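Local structure of KLLA0E08119p (Kluyveromyces lactis, 3VA7) at residues M428-A433 / S451-K456; F857-C862 / K983-G988. The protein forms the urea carboxylase part of a longer enzyme, which probably uses ATP, hydrogencarbonate and biotin to carboxylate urea to urea-1-carboxylate. All coordinates share one frame; numbering follows the deposited sequence.

Contact 1. Residues M428-A433 / S451-K456; sequences MKLNQA and SIASSK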
# COMPACT_ATOMS: atom_id res chain seq x y z
N MET A 428 2.61 9.39 -33.66
CA MET A 428 1.41 9.77 -32.98
C MET A 428 0.92 8.57 -32.20
O MET A 428 0.59 8.70 -31.03
CB MET A 428 0.36 10.27 -33.96
CG MET A 428 0.55 11.71 -34.40
SD MET A 428 -0.85 12.26 -35.48
CE MET A 428 -0.43 11.49 -37.11
N LYS A 429 0.92 7.40 -32.82
CA LYS A 429 0.45 6.22 -32.11
C LYS A 429 1.25 5.98 -30.86
O LYS A 429 0.71 5.50 -29.87
CB LYS A 429 0.42 4.96 -32.97
CG LYS A 429 -0.87 4.83 -33.74
CD LYS A 429 -0.78 3.82 -34.81
CE LYS A 429 -2.03 3.90 -35.57
NZ LYS A 429 -2.22 2.64 -36.33
N LEU A 430 2.52 6.34 -30.91
CA LEU A 430 3.40 5.97 -29.85
C LEU A 430 3.14 6.90 -28.69
O LEU A 430 3.11 6.46 -27.50
CB LEU A 430 4.87 6.01 -30.30
CG LEU A 430 5.86 5.99 -29.15
CD1 LEU A 430 5.88 4.58 -28.59
CD2 LEU A 430 7.23 6.47 -29.56
N ASN A 431 2.93 8.18 -29.02
CA ASN A 431 2.57 9.17 -28.01
C ASN A 431 1.27 8.73 -27.34
O ASN A 431 1.22 8.65 -26.11
CB ASN A 431 2.55 10.62 -28.54
CG ASN A 431 3.97 11.20 -28.81
OD1 ASN A 431 4.67 11.64 -27.89
ND2 ASN A 431 4.35 11.24 -30.07
N GLN A 432 0.24 8.34 -28.11
CA GLN A 432 -0.99 7.92 -27.46
C GLN A 432 -0.69 6.72 -26.54
O GLN A 432 -1.05 6.76 -25.35
CB GLN A 432 -2.18 7.66 -28.40
CG GLN A 432 -3.52 7.42 -27.62
CD GLN A 432 -4.77 6.85 -28.44
OE1 GLN A 432 -5.02 7.29 -29.55
NE2 GLN A 432 -5.56 5.93 -27.84
N ALA A 433 0.01 5.70 -27.04
CA ALA A 433 0.35 4.52 -26.22
C ALA A 433 1.04 4.89 -24.88
O ALA A 433 0.65 4.42 -23.82
CB ALA A 433 1.20 3.49 -27.02
N SER A 451 8.16 12.76 -23.09
CA SER A 451 8.92 13.91 -23.49
C SER A 451 9.76 13.64 -24.76
O SER A 451 9.71 14.44 -25.71
CB SER A 451 9.77 14.36 -22.31
OG SER A 451 11.01 14.84 -22.78
N ILE A 452 10.50 12.52 -24.80
CA ILE A 452 11.25 12.15 -26.03
C ILE A 452 10.31 11.88 -27.20
O ILE A 452 10.36 12.60 -28.17
CB ILE A 452 12.19 10.98 -25.85
CG1 ILE A 452 13.27 11.31 -24.83
CG2 ILE A 452 12.82 10.63 -27.17
CD1 ILE A 452 14.08 10.12 -24.46
N ALA A 453 9.44 10.89 -27.08
CA ALA A 453 8.40 10.61 -28.10
C ALA A 453 7.70 11.87 -28.60
O ALA A 453 7.16 11.91 -29.69
CB ALA A 453 7.37 9.64 -27.54
N SER A 454 7.72 12.91 -27.78
CA SER A 454 6.99 14.16 -28.07
C SER A 454 7.80 15.25 -28.70
O SER A 454 7.23 16.22 -29.17
CB SER A 454 6.46 14.76 -26.78
OG SER A 454 5.16 14.30 -26.68
N SER A 455 9.12 15.11 -28.62
CA SER A 455 10.04 16.18 -28.96
C SER A 455 9.93 16.59 -30.43
O SER A 455 9.41 15.83 -31.27
CB SER A 455 11.46 15.79 -28.59
OG SER A 455 11.83 14.59 -29.23
N LYS A 456 10.39 17.80 -30.72
CA LYS A 456 10.47 18.29 -32.09
C LYS A 456 11.58 17.45 -32.74
O LYS A 456 11.40 16.92 -33.85
CB LYS A 456 10.78 19.80 -32.08
CG LYS A 456 10.82 20.54 -33.45
CD LYS A 456 9.43 21.04 -33.88
CE LYS A 456 9.48 22.53 -34.34
NZ LYS A 456 8.15 23.00 -34.87
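N431 reaches from helix 423-435 to the backbone of A453 and the hydroxyl of S454, late in helix 446-454. Its ND2 is shared: the strongest partner is I427 O, one turn back in its own helix, and across the contact ND2 donates to A453 O over 2.9 Å. The A453 oxygen lies almost in the amide plane of N431, but ND2 stands above the plane of the A453 carbonyl, 57° out of it. N431 OD1 accepts from S454 OG at 3.0 Å, again from above the carbonyl plane. The N431 CG lies beside the backbone N (chi1 -73°), and this turns the amide across the gap to helix 446-454. A leucine in place of N431 would probably leave A453 O and S454 OG without their mates and free the S454 hydroxyl to turn.

The tight part is the N431 amide laid against A453, where N431 OD1 comes to 3.4 Å from A453 CB. With only a methyl on A453, the CA atoms of N431 and A453 come to 6.0 Å. L430 CD2 adds an apolar touch beside it, 3.8 Å from A453 CB. The loose side is at S454, which is exposed and touches N431 mainly through its hydroxyl. Beyond it, S455 OG caps helix 456-460 at F458 N.

The pair belongs to the C-terminal domain of the biotin carboxylase region. L430 also rests on V418 of strand 412-420 and on I364 and A366 of strand 362-372. Helix 423-435 thus packs on this antiparallel sheet through L430 and A433, and helix 446-454 lies along its flank.

Contact 2. Residues F857-C862 / K983-G988; sequences FDLNIC and KFMVLG
L987, on strand 984-989, reaches F857, just before helix 859-875, and C862 in its first turn. Its CB points toward the helix. CG stands beside the backbone N, anti to the carbonyl carbon (chi1 -59°), and from there the two methyls go to F857 and C862. CD1 approaches the F857 ring obliquely, 3.6 Å from CE1, with CD1 of the ring a little farther off. CD2 takes the other branch and meets C862 SG at 3.6 Å. L987 thus bridges the residue before the N-cap and the first turn of the helix.

M985 lies two residues earlier on the same strand and also points toward the helix. Its chain starts extended and bends at chi3 (-83°). SD meets L859 CD2 at 3.6 Å, and the two side chains cross at about a right angle.

The helix start is fixed by its own cap. D858 OD2 accepts from N860 N at 2.9 Å. The F857 ring is held close to this turn, with L859 N over one face toward the rim.

The strand belongs to a mixed sheet, while helix 859-875 links strands 847-852 and 880-885 of a separate antiparallel sheet. The contact therefore joins two sheet systems. This is a helix N-terminus packed on a sheet face through alternate strand residues, in the region of carboxyltransferase subdomains C and D.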
# COMPACT_ATOMS: atom_id res chain seq x y z
N PHE A 857 -25.02 -11.45 23.70
CA PHE A 857 -24.95 -11.85 22.35
C PHE A 857 -26.12 -12.79 22.16
O PHE A 857 -26.50 -13.51 23.10
CB PHE A 857 -23.65 -12.55 22.02
CG PHE A 857 -23.71 -13.33 20.77
CD1 PHE A 857 -23.58 -12.71 19.55
CD2 PHE A 857 -23.97 -14.71 20.82
CE1 PHE A 857 -23.66 -13.44 18.37
CE2 PHE A 857 -24.08 -15.47 19.63
CZ PHE A 857 -23.94 -14.84 18.40
N ASP A 858 -26.64 -12.77 20.93
CA ASP A 858 -27.75 -13.57 20.46
C ASP A 858 -27.65 -13.51 18.93
O ASP A 858 -27.80 -12.44 18.35
CB ASP A 858 -29.06 -12.95 20.97
CG ASP A 858 -30.30 -13.69 20.47
OD1 ASP A 858 -31.39 -13.53 21.08
OD2 ASP A 858 -30.19 -14.41 19.45
N LEU A 859 -27.37 -14.64 18.27
CA LEU A 859 -27.31 -14.67 16.81
C LEU A 859 -28.50 -14.02 16.09
O LEU A 859 -28.31 -13.43 15.02
CB LEU A 859 -27.22 -16.09 16.30
CG LEU A 859 -25.96 -16.61 15.60
CD1 LEU A 859 -26.24 -17.98 15.04
CD2 LEU A 859 -25.48 -15.69 14.52
N ASN A 860 -29.72 -14.14 16.65
CA ASN A 860 -30.89 -13.59 15.97
C ASN A 860 -30.78 -12.09 15.69
O ASN A 860 -31.10 -11.60 14.58
CB ASN A 860 -32.16 -13.92 16.72
CG ASN A 860 -32.65 -15.34 16.43
OD1 ASN A 860 -32.61 -15.83 15.29
ND2 ASN A 860 -33.07 -16.02 17.48
N ILE A 861 -30.35 -11.36 16.72
CA ILE A 861 -30.03 -9.96 16.61
C ILE A 861 -29.07 -9.61 15.42
O ILE A 861 -29.17 -8.54 14.81
CB ILE A 861 -29.55 -9.49 17.99
CG1 ILE A 861 -30.78 -9.32 18.91
CG2 ILE A 861 -28.74 -8.25 17.89
CD1 ILE A 861 -30.44 -8.97 20.40
N CYS A 862 -28.20 -10.52 15.05
CA CYS A 862 -27.33 -10.27 13.92
C CYS A 862 -28.13 -10.31 12.67
O CYS A 862 -27.89 -9.52 11.75
CB CYS A 862 -26.16 -11.32 13.81
SG CYS A 862 -25.20 -11.42 15.33
N LYS A 983 -15.99 -22.98 15.12
CA LYS A 983 -16.48 -22.44 13.87
C LYS A 983 -16.84 -20.98 14.17
O LYS A 983 -17.79 -20.69 14.92
CB LYS A 983 -17.64 -23.25 13.38
CG LYS A 983 -17.27 -24.39 12.46
CD LYS A 983 -18.53 -25.20 12.24
CE LYS A 983 -18.25 -26.61 11.77
NZ LYS A 983 -19.49 -27.39 12.01
N PHE A 984 -15.97 -20.09 13.68
CA PHE A 984 -16.07 -18.68 14.00
C PHE A 984 -16.93 -17.97 12.96
O PHE A 984 -16.53 -17.87 11.79
CB PHE A 984 -14.68 -18.08 13.98
CG PHE A 984 -13.80 -18.56 15.07
CD1 PHE A 984 -12.76 -19.42 14.80
CD2 PHE A 984 -13.98 -18.13 16.38
CE1 PHE A 984 -11.90 -19.84 15.83
CE2 PHE A 984 -13.14 -18.54 17.42
CZ PHE A 984 -12.10 -19.41 17.12
N MET A 985 -18.12 -17.52 13.38
CA MET A 985 -18.97 -16.72 12.52
C MET A 985 -18.60 -15.22 12.60
O MET A 985 -18.65 -14.61 13.70
CB MET A 985 -20.44 -16.89 12.89
CG MET A 985 -21.34 -16.02 11.97
SD MET A 985 -23.07 -16.50 11.92
CE MET A 985 -23.04 -17.82 10.71
N VAL A 986 -18.20 -14.66 11.45
CA VAL A 986 -17.95 -13.21 11.37
C VAL A 986 -19.23 -12.42 11.69
O VAL A 986 -20.28 -12.62 11.05
CB VAL A 986 -17.49 -12.84 9.98
CG1 VAL A 986 -17.10 -11.41 9.93
CG2 VAL A 986 -16.39 -13.75 9.60
N LEU A 987 -19.17 -11.55 12.68
CA LEU A 987 -20.34 -10.74 13.00
C LEU A 987 -20.32 -9.31 12.43
O LEU A 987 -21.38 -8.70 12.25
CB LEU A 987 -20.55 -10.69 14.51
CG LEU A 987 -20.74 -12.05 15.18
CD1 LEU A 987 -20.84 -11.92 16.71
CD2 LEU A 987 -21.93 -12.82 14.57
N GLY A 988 -19.10 -8.79 12.18
CA GLY A 988 -18.84 -7.43 11.65
C GLY A 988 -17.40 -7.31 11.10
O GLY A 988 -16.57 -8.18 11.34

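Contact 1 and contact 2 share no helix or strand. Their centres are 58 Å apart, on opposite sides of the chain's centre, and their nearest atoms are about 41 Å apart. Contact 1 lies in the biotin carboxylase region and contact 2 in the carboxyltransferase region. Contact 1 pairs two helices and is partly buried, with one edge at the surface. There polar groups join the helices beside a small apolar patch. Contact 2 sets a helix start against a strand and is buried. Its cross-segment contacts are apolar, made by methyls, sulfurs and a ring, and the D858 cap is a polar bond inside the helix start, not across the contact.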